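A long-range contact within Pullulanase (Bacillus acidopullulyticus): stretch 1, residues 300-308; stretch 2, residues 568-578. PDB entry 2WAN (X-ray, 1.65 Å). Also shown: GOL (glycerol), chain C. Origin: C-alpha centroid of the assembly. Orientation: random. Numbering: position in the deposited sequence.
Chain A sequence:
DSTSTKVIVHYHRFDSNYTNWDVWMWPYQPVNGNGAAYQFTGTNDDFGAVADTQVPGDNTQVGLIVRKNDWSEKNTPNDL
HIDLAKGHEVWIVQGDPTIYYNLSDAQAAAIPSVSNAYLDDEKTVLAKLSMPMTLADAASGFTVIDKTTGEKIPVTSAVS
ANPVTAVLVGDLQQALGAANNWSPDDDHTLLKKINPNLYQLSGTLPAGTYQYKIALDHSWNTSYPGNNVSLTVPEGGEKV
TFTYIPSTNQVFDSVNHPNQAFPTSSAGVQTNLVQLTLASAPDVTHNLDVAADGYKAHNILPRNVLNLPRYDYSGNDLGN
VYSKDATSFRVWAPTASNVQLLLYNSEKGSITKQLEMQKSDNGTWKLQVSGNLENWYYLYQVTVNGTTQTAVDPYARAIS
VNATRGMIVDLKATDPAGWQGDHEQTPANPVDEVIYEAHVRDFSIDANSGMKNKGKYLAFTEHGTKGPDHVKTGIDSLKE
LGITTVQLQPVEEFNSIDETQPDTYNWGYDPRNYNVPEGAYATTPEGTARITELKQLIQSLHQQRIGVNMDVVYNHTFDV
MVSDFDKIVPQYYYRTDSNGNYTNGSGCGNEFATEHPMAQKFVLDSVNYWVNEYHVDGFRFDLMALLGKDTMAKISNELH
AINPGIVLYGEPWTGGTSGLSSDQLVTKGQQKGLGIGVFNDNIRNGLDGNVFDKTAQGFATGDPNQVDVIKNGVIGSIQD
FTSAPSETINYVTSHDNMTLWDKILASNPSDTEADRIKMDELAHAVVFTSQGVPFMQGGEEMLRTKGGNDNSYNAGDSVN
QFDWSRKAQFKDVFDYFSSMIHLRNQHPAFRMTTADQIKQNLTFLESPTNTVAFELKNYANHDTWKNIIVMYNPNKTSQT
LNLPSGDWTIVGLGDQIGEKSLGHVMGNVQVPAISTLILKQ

Stretch 1, residues 300-308: ILPRNVLNL
Stretch 2 (568-578) IVPQYYYRTDS

Residues 300-308 and 568-578, at least 263 positions apart where they touch, bury 458 Å² between them. Leu301 and Pro302 are extended (phi/psi -92/130 and -62/130), Arg303 breaks the strand at -129/-95, and a 3-10 segment spans 304-307, with Leu306 N bonded to Arg303 O (3.0 Å). The second stretch leaves a helix at Val569 (-135/86) and forms a type I turn from Gln571 to Tyr574, closed by Tyr574 N to Gln571 O (3.0 Å); Gln571 itself has positive phi (69/-23). CA atoms pair Leu301 with Pro570 (8.3 Å) and Arg303 with Tyr572 (6.0 Å).

Tyr572 buries the most surface. Its CA-CB bond points sideways, but chi1 -174° (t) and chi2 79° carry the ring to the 3-10 segment, where OH donates to Asn307 OD1 (2.6 Å); Asn307 meets it with chi1 m and chi2 -8°. Leu306, pointing toward the other stretch in the m,t rotamer, covers one ring face: its CB lies 3.5 Å from Tyr572 CE1, and its CD1 lies 4.2 Å from the ring centroid while reaching Val569 CG1 at 3.9 Å. Arg303 O approaches the ring edge, 3.2 Å from Tyr572 CE1.

Arg303 also starts sideways. Its t,t,p chain, with chi4 164°, brings NH1 to Thr576 OG1 (3.1 Å, 153°), near the guanidinium plane; Thr576 is p. Glycerol C1 lies over one guanidinium face, while glycerol O1 accepts from Asn304 ND2 (3.0 Å) and O3 from Thr576 N (2.9 Å), linking the stretches. Water 3 accepts from Arg303 NH2 (3.0 Å) and bonds Ser578 OG (2.9 Å).

Leu301 (t,p) directs CD1 to Pro570 CB (4.3 Å) and CD2 to Gln571 OE1 (3.6 Å). Beside it, two waters each donate to both Pro302 O (3.0 and 2.9 Å) and Pro570 O (2.8 and 3.1 Å), bridging backbones that do not bond directly.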

# COMPACT_ATOMS: atom_id res chain seq x y z
N ILE A 300 24.15 -15.09 15.82
CA ILE A 300 23.40 -15.40 14.61
C ILE A 300 21.91 -15.30 14.94
O ILE A 300 21.37 -16.12 15.71
CB ILE A 300 23.69 -16.83 14.08
CG1 ILE A 300 25.20 -17.12 13.99
CG2 ILE A 300 23.00 -17.07 12.73
CD1 ILE A 300 25.53 -18.59 13.78
N LEU A 301 21.25 -14.31 14.36
CA LEU A 301 19.83 -14.10 14.63
C LEU A 301 19.03 -14.85 13.59
O LEU A 301 19.29 -14.71 12.40
CB LEU A 301 19.47 -12.62 14.59
CG LEU A 301 18.05 -12.27 15.09
CD1 LEU A 301 18.01 -12.25 16.61
CD2 LEU A 301 17.65 -10.92 14.52
N PRO A 302 18.05 -15.66 14.03
CA PRO A 302 17.19 -16.32 13.06
C PRO A 302 16.41 -15.27 12.23
O PRO A 302 15.84 -14.34 12.80
CB PRO A 302 16.24 -17.14 13.94
CG PRO A 302 17.05 -17.39 15.20
CD PRO A 302 17.76 -16.10 15.41
N ARG A 303 16.45 -15.40 10.91
CA ARG A 303 15.65 -14.54 10.03
C ARG A 303 14.86 -15.42 9.06
O ARG A 303 13.81 -15.93 9.41
CB ARG A 303 16.49 -13.46 9.33
CG ARG A 303 15.66 -12.48 8.46
CD ARG A 303 16.51 -11.37 7.83
NE ARG A 303 17.43 -11.88 6.81
CZ ARG A 303 18.05 -11.13 5.90
NH1 ARG A 303 17.85 -9.81 5.85
NH2 ARG A 303 18.88 -11.70 5.03
N ASN A 304 15.38 -15.66 7.86
CA ASN A 304 14.58 -16.32 6.84
C ASN A 304 14.40 -17.81 7.06
O ASN A 304 13.56 -18.44 6.43
CB ASN A 304 15.09 -16.02 5.43
CG ASN A 304 14.95 -14.55 5.07
OD1 ASN A 304 14.13 -13.84 5.65
ND2 ASN A 304 15.74 -14.09 4.11
N VAL A 305 15.15 -18.36 8.02
CA VAL A 305 14.90 -19.74 8.47
C VAL A 305 13.44 -19.89 8.97
O VAL A 305 12.82 -20.95 8.79
CB VAL A 305 15.91 -20.19 9.53
CG1 VAL A 305 15.79 -19.36 10.83
CG2 VAL A 305 15.76 -21.69 9.82
N LEU A 306 12.90 -18.82 9.55
CA LEU A 306 11.54 -18.86 10.11
C LEU A 306 10.45 -18.90 9.03
O LEU A 306 9.29 -19.14 9.35
CB LEU A 306 11.33 -17.69 11.08
CG LEU A 306 12.32 -17.58 12.24
CD1 LEU A 306 12.07 -16.30 13.05
CD2 LEU A 306 12.25 -18.82 13.16
N ASN A 307 10.83 -18.67 7.77
CA ASN A 307 9.91 -18.85 6.64
C ASN A 307 9.48 -20.30 6.43
O ASN A 307 8.44 -20.56 5.82
CB ASN A 307 10.52 -18.40 5.30
CG ASN A 307 10.90 -16.93 5.27
OD1 ASN A 307 10.59 -16.15 6.18
ND2 ASN A 307 11.59 -16.54 4.20
N LEU A 308 10.29 -21.25 6.92
CA LEU A 308 10.09 -22.68 6.64
C LEU A 308 8.76 -23.21 7.20
O LEU A 308 8.31 -22.78 8.26
CB LEU A 308 11.28 -23.51 7.15
CG LEU A 308 12.64 -23.28 6.46
CD1 LEU A 308 13.78 -23.98 7.22
CD2 LEU A 308 12.61 -23.74 5.02
N ILE A 568 8.56 -9.83 20.58
CA ILE A 568 8.10 -11.22 20.51
C ILE A 568 8.96 -12.06 19.56
O ILE A 568 9.38 -13.16 19.91
CB ILE A 568 6.58 -11.30 20.16
CG1 ILE A 568 5.77 -10.53 21.20
CG2 ILE A 568 6.10 -12.78 20.05
CD1 ILE A 568 4.30 -10.34 20.85
N VAL A 569 9.21 -11.53 18.35
CA VAL A 569 10.04 -12.23 17.36
C VAL A 569 11.02 -11.20 16.76
O VAL A 569 10.71 -10.58 15.73
CB VAL A 569 9.21 -12.89 16.22
CG1 VAL A 569 10.06 -13.90 15.44
CG2 VAL A 569 7.96 -13.60 16.76
N PRO A 570 12.18 -11.00 17.42
CA PRO A 570 13.12 -9.93 17.07
C PRO A 570 13.40 -9.80 15.57
O PRO A 570 13.82 -10.76 14.91
CB PRO A 570 14.38 -10.31 17.87
CG PRO A 570 13.81 -10.91 19.13
CD PRO A 570 12.61 -11.71 18.65
N GLN A 571 13.10 -8.60 15.07
CA GLN A 571 13.30 -8.18 13.66
C GLN A 571 12.43 -8.81 12.58
O GLN A 571 12.30 -8.23 11.50
CB GLN A 571 14.76 -8.32 13.22
CG GLN A 571 15.73 -7.41 13.96
CD GLN A 571 17.13 -7.52 13.36
OE1 GLN A 571 17.32 -8.15 12.32
NE2 GLN A 571 18.11 -6.93 14.03
N TYR A 572 11.88 -9.99 12.83
CA TYR A 572 11.28 -10.81 11.79
C TYR A 572 10.06 -10.19 11.11
O TYR A 572 9.77 -10.50 9.96
CB TYR A 572 10.93 -12.20 12.32
CG TYR A 572 10.44 -13.15 11.24
CD1 TYR A 572 11.35 -13.78 10.38
CD2 TYR A 572 9.08 -13.43 11.08
CE1 TYR A 572 10.92 -14.63 9.40
CE2 TYR A 572 8.64 -14.28 10.10
CZ TYR A 572 9.56 -14.88 9.26
OH TYR A 572 9.14 -15.72 8.29
N TYR A 573 9.33 -9.33 11.83
CA TYR A 573 8.14 -8.70 11.22
C TYR A 573 8.51 -7.54 10.28
O TYR A 573 7.62 -6.98 9.62
CB TYR A 573 7.13 -8.23 12.29
CG TYR A 573 6.35 -9.36 12.94
CD1 TYR A 573 5.17 -9.86 12.34
CD2 TYR A 573 6.77 -9.92 14.15
CE1 TYR A 573 4.44 -10.90 12.94
CE2 TYR A 573 6.05 -10.96 14.75
CZ TYR A 573 4.89 -11.45 14.14
OH TYR A 573 4.16 -12.46 14.74
N TYR A 574 9.80 -7.21 10.20
CA TYR A 574 10.28 -6.04 9.44
C TYR A 574 11.29 -6.46 8.38
O TYR A 574 11.89 -7.52 8.49
CB TYR A 574 10.98 -5.06 10.39
CG TYR A 574 10.08 -4.56 11.48
CD1 TYR A 574 9.16 -3.54 11.23
CD2 TYR A 574 10.09 -5.14 12.75
CE1 TYR A 574 8.29 -3.10 12.22
CE2 TYR A 574 9.23 -4.69 13.76
CZ TYR A 574 8.33 -3.67 13.49
OH TYR A 574 7.47 -3.20 14.46
N ARG A 575 11.50 -5.61 7.36
CA ARG A 575 12.52 -5.88 6.35
C ARG A 575 13.88 -5.36 6.80
O ARG A 575 14.02 -4.25 7.30
CB ARG A 575 12.12 -5.32 4.97
CG ARG A 575 10.82 -5.94 4.42
CD ARG A 575 10.44 -5.44 3.01
NE ARG A 575 9.24 -6.14 2.57
CZ ARG A 575 8.10 -5.57 2.20
NH1 ARG A 575 7.99 -4.25 2.14
NH2 ARG A 575 7.07 -6.34 1.85
N THR A 576 14.90 -6.20 6.65
CA THR A 576 16.27 -5.80 6.98
C THR A 576 17.16 -6.13 5.79
O THR A 576 16.82 -7.00 4.98
CB THR A 576 16.80 -6.52 8.24
OG1 THR A 576 16.77 -7.93 8.04
CG2 THR A 576 15.97 -6.15 9.48
N ASP A 577 18.29 -5.42 5.68
CA ASP A 577 19.25 -5.68 4.61
C ASP A 577 20.34 -6.64 5.07
O ASP A 577 20.28 -7.18 6.17
CB ASP A 577 19.83 -4.36 4.06
CG ASP A 577 20.55 -3.52 5.11
OD1 ASP A 577 21.09 -4.08 6.10
OD2 ASP A 577 20.60 -2.29 4.94
N SER A 578 21.35 -6.84 4.23
CA SER A 578 22.39 -7.82 4.53
C SER A 578 23.38 -7.35 5.59
O SER A 578 24.15 -8.17 6.13
CB SER A 578 23.07 -8.28 3.24
OG SER A 578 22.15 -9.02 2.46
C1 GOL C . 14.98 -10.20 3.62
O1 GOL C . 15.42 -11.35 2.90
C2 GOL C . 13.80 -10.59 4.52
O2 GOL C . 12.74 -11.10 3.73
C3 GOL C . 13.32 -9.38 5.29
O3 GOL C . 14.24 -8.98 6.28
O HOH W 1 14.61 -13.45 15.34
O HOH W 2 14.61 -11.83 12.16
O HOH W 3 19.42 -9.28 3.31